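Local coordinates for protein interleukin 22 (Danio rerio, PDB 4O6K) that is a helical cytokine of the IL-10 family that probably signals through a cell-surface receptor in immune and epithelial defence, as human interleukin-22 does, at residues N51-K56 with D97-P102. Residues are numbered along the deposited sequence; the frame is centred on the assembly and turned at random.
Sequences NARILK and DYSSHP
Arg53 spreads its guanidinium flat beneath the turn formed by Asp97 and Ser99, so that both partners meet the same face of the group. Asp97 OD1 sits 3.4 Å above the guanidinium plane of Arg53, over its centre, and Ser99 OG lies over that face too, nearer the rim. The carboxylate is tilted 28° to the guanidinium and presents one oxygen, OD1, to its face. Arg53 NH1 stands 3.5 Å from Asp97 OD1, but no N-H points at the oxygen, and this salt bridge acts through charge alone. Likewise, Arg53 NE comes within 3.2 Å of Ser99 OG at an angle too poor for a hydrogen bond. The arginine chain leaves helix 47-62 with CG anti to the backbone N (chi1 -157°) and bends at chi2, which carries the guanidinium across to the turn while CG packs near the backbone of Tyr98. A water accepts from Tyr98 N and, weakly, from Arg53 NH1, adding an indirect link.

The turn keeps its own shape: Asp97 OD1 accepts from Ser99 N at 3.0 Å, from above the carboxylate plane, and through its syn lone pair from Ser99 OG at 2.7 Å. This double grip fixes the carboxylate's rotation and holds OD1 over the arginine. An alanine in place of Arg53 would probably leave the Asp97 carboxylate without its counter-charge and open a gap between helix and turn. Gln91 and Val104, from the two helices that the loop connects, also touch Arg53. Beyond the turn, His101 caps helix 102-117 through ND1 to Leu103 N. At the surface of this all-helical cytokine fold, an Asx turn in the connection between helices 76-93 and 102-117 is thus tied to helix 47-62 by an arginine-carboxylate salt bridge made over the guanidinium face.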
# COMPACT_ATOMS: atom_id res chain seq x y z
N ASN A 51 2.38 7.88 -2.78
CA ASN A 51 2.08 6.49 -2.48
C ASN A 51 2.58 6.09 -1.10
O ASN A 51 2.01 5.21 -0.45
CB ASN A 51 2.68 5.57 -3.55
CG ASN A 51 1.90 5.60 -4.84
OD1 ASN A 51 0.76 5.13 -4.90
ND2 ASN A 51 2.50 6.14 -5.89
N ALA A 52 3.66 6.74 -0.65
CA ALA A 52 4.20 6.50 0.68
C ALA A 52 3.23 6.93 1.76
O ALA A 52 3.19 6.35 2.85
CB ALA A 52 5.53 7.21 0.84
N ARG A 53 2.44 7.95 1.46
CA ARG A 53 1.46 8.46 2.41
C ARG A 53 0.28 7.50 2.47
O ARG A 53 -0.32 7.29 3.53
CB ARG A 53 1.00 9.86 2.02
CG ARG A 53 0.45 10.66 3.18
CD ARG A 53 1.60 10.93 4.13
NE ARG A 53 1.19 11.34 5.47
CZ ARG A 53 1.93 12.11 6.26
NH1 ARG A 53 3.11 12.55 5.84
NH2 ARG A 53 1.50 12.44 7.47
N ILE A 54 -0.05 6.93 1.32
CA ILE A 54 -1.07 5.89 1.23
C ILE A 54 -0.62 4.63 1.96
O ILE A 54 -1.41 3.95 2.62
CB ILE A 54 -1.40 5.55 -0.24
CG1 ILE A 54 -2.03 6.76 -0.94
CG2 ILE A 54 -2.33 4.35 -0.33
CD1 ILE A 54 -2.29 6.55 -2.42
N LEU A 55 0.68 4.34 1.86
CA LEU A 55 1.28 3.20 2.55
C LEU A 55 1.12 3.37 4.06
O LEU A 55 0.83 2.41 4.78
CB LEU A 55 2.75 3.05 2.19
CG LEU A 55 3.48 1.89 2.87
CD1 LEU A 55 2.80 0.57 2.53
CD2 LEU A 55 4.95 1.86 2.47
N LYS A 56 1.31 4.61 4.52
CA LYS A 56 1.12 4.96 5.93
C LYS A 56 -0.27 4.60 6.41
O LYS A 56 -0.45 4.01 7.47
CB LYS A 56 1.35 6.46 6.13
CG LYS A 56 1.16 6.94 7.56
CD LYS A 56 1.66 8.37 7.69
CE LYS A 56 1.48 8.89 9.11
NZ LYS A 56 2.17 7.99 10.08
N ASP A 97 4.31 17.25 3.12
CA ASP A 97 3.22 16.48 3.66
C ASP A 97 2.09 16.32 2.67
O ASP A 97 1.33 17.21 2.45
CB ASP A 97 2.69 17.12 4.93
CG ASP A 97 1.49 16.41 5.50
OD1 ASP A 97 1.17 15.32 5.07
OD2 ASP A 97 0.88 16.93 6.41
N TYR A 98 2.00 15.15 2.09
CA TYR A 98 1.06 14.83 1.03
C TYR A 98 -0.29 14.33 1.50
O TYR A 98 -1.05 13.83 0.73
CB TYR A 98 1.65 13.84 0.06
CG TYR A 98 2.65 14.38 -0.92
CD1 TYR A 98 2.28 14.92 -2.12
CD2 TYR A 98 3.96 14.31 -0.65
CE1 TYR A 98 3.21 15.42 -3.00
CE2 TYR A 98 4.90 14.81 -1.54
CZ TYR A 98 4.52 15.35 -2.72
OH TYR A 98 5.50 15.78 -3.53
N SER A 99 -0.56 14.50 2.77
CA SER A 99 -1.91 14.37 3.23
C SER A 99 -2.83 15.37 2.47
O SER A 99 -3.98 15.13 2.29
CB SER A 99 -1.99 14.46 4.74
OG SER A 99 -0.96 13.73 5.41
N SER A 100 -2.29 16.45 1.93
CA SER A 100 -3.12 17.44 1.25
C SER A 100 -3.25 17.17 -0.24
O SER A 100 -3.78 18.00 -0.99
CB SER A 100 -2.55 18.84 1.47
OG SER A 100 -1.25 18.96 0.91
N HIS A 101 -2.77 16.01 -0.69
CA HIS A 101 -2.89 15.63 -2.10
C HIS A 101 -4.22 14.93 -2.37
O HIS A 101 -4.68 14.13 -1.55
CB HIS A 101 -1.72 14.74 -2.52
CG HIS A 101 -1.58 14.59 -4.00
ND1 HIS A 101 -2.33 13.69 -4.73
CD2 HIS A 101 -0.81 15.24 -4.90
CE1 HIS A 101 -2.01 13.79 -6.01
NE2 HIS A 101 -1.09 14.72 -6.14
N PRO A 102 -4.85 15.23 -3.52
CA PRO A 102 -6.15 14.68 -3.92
C PRO A 102 -6.21 13.15 -3.98
O PRO A 102 -7.23 12.57 -3.64
CB PRO A 102 -6.36 15.26 -5.32
CG PRO A 102 -5.52 16.46 -5.39
CD PRO A 102 -4.39 16.30 -4.43
O HOH W 1 4.28 13.24 2.69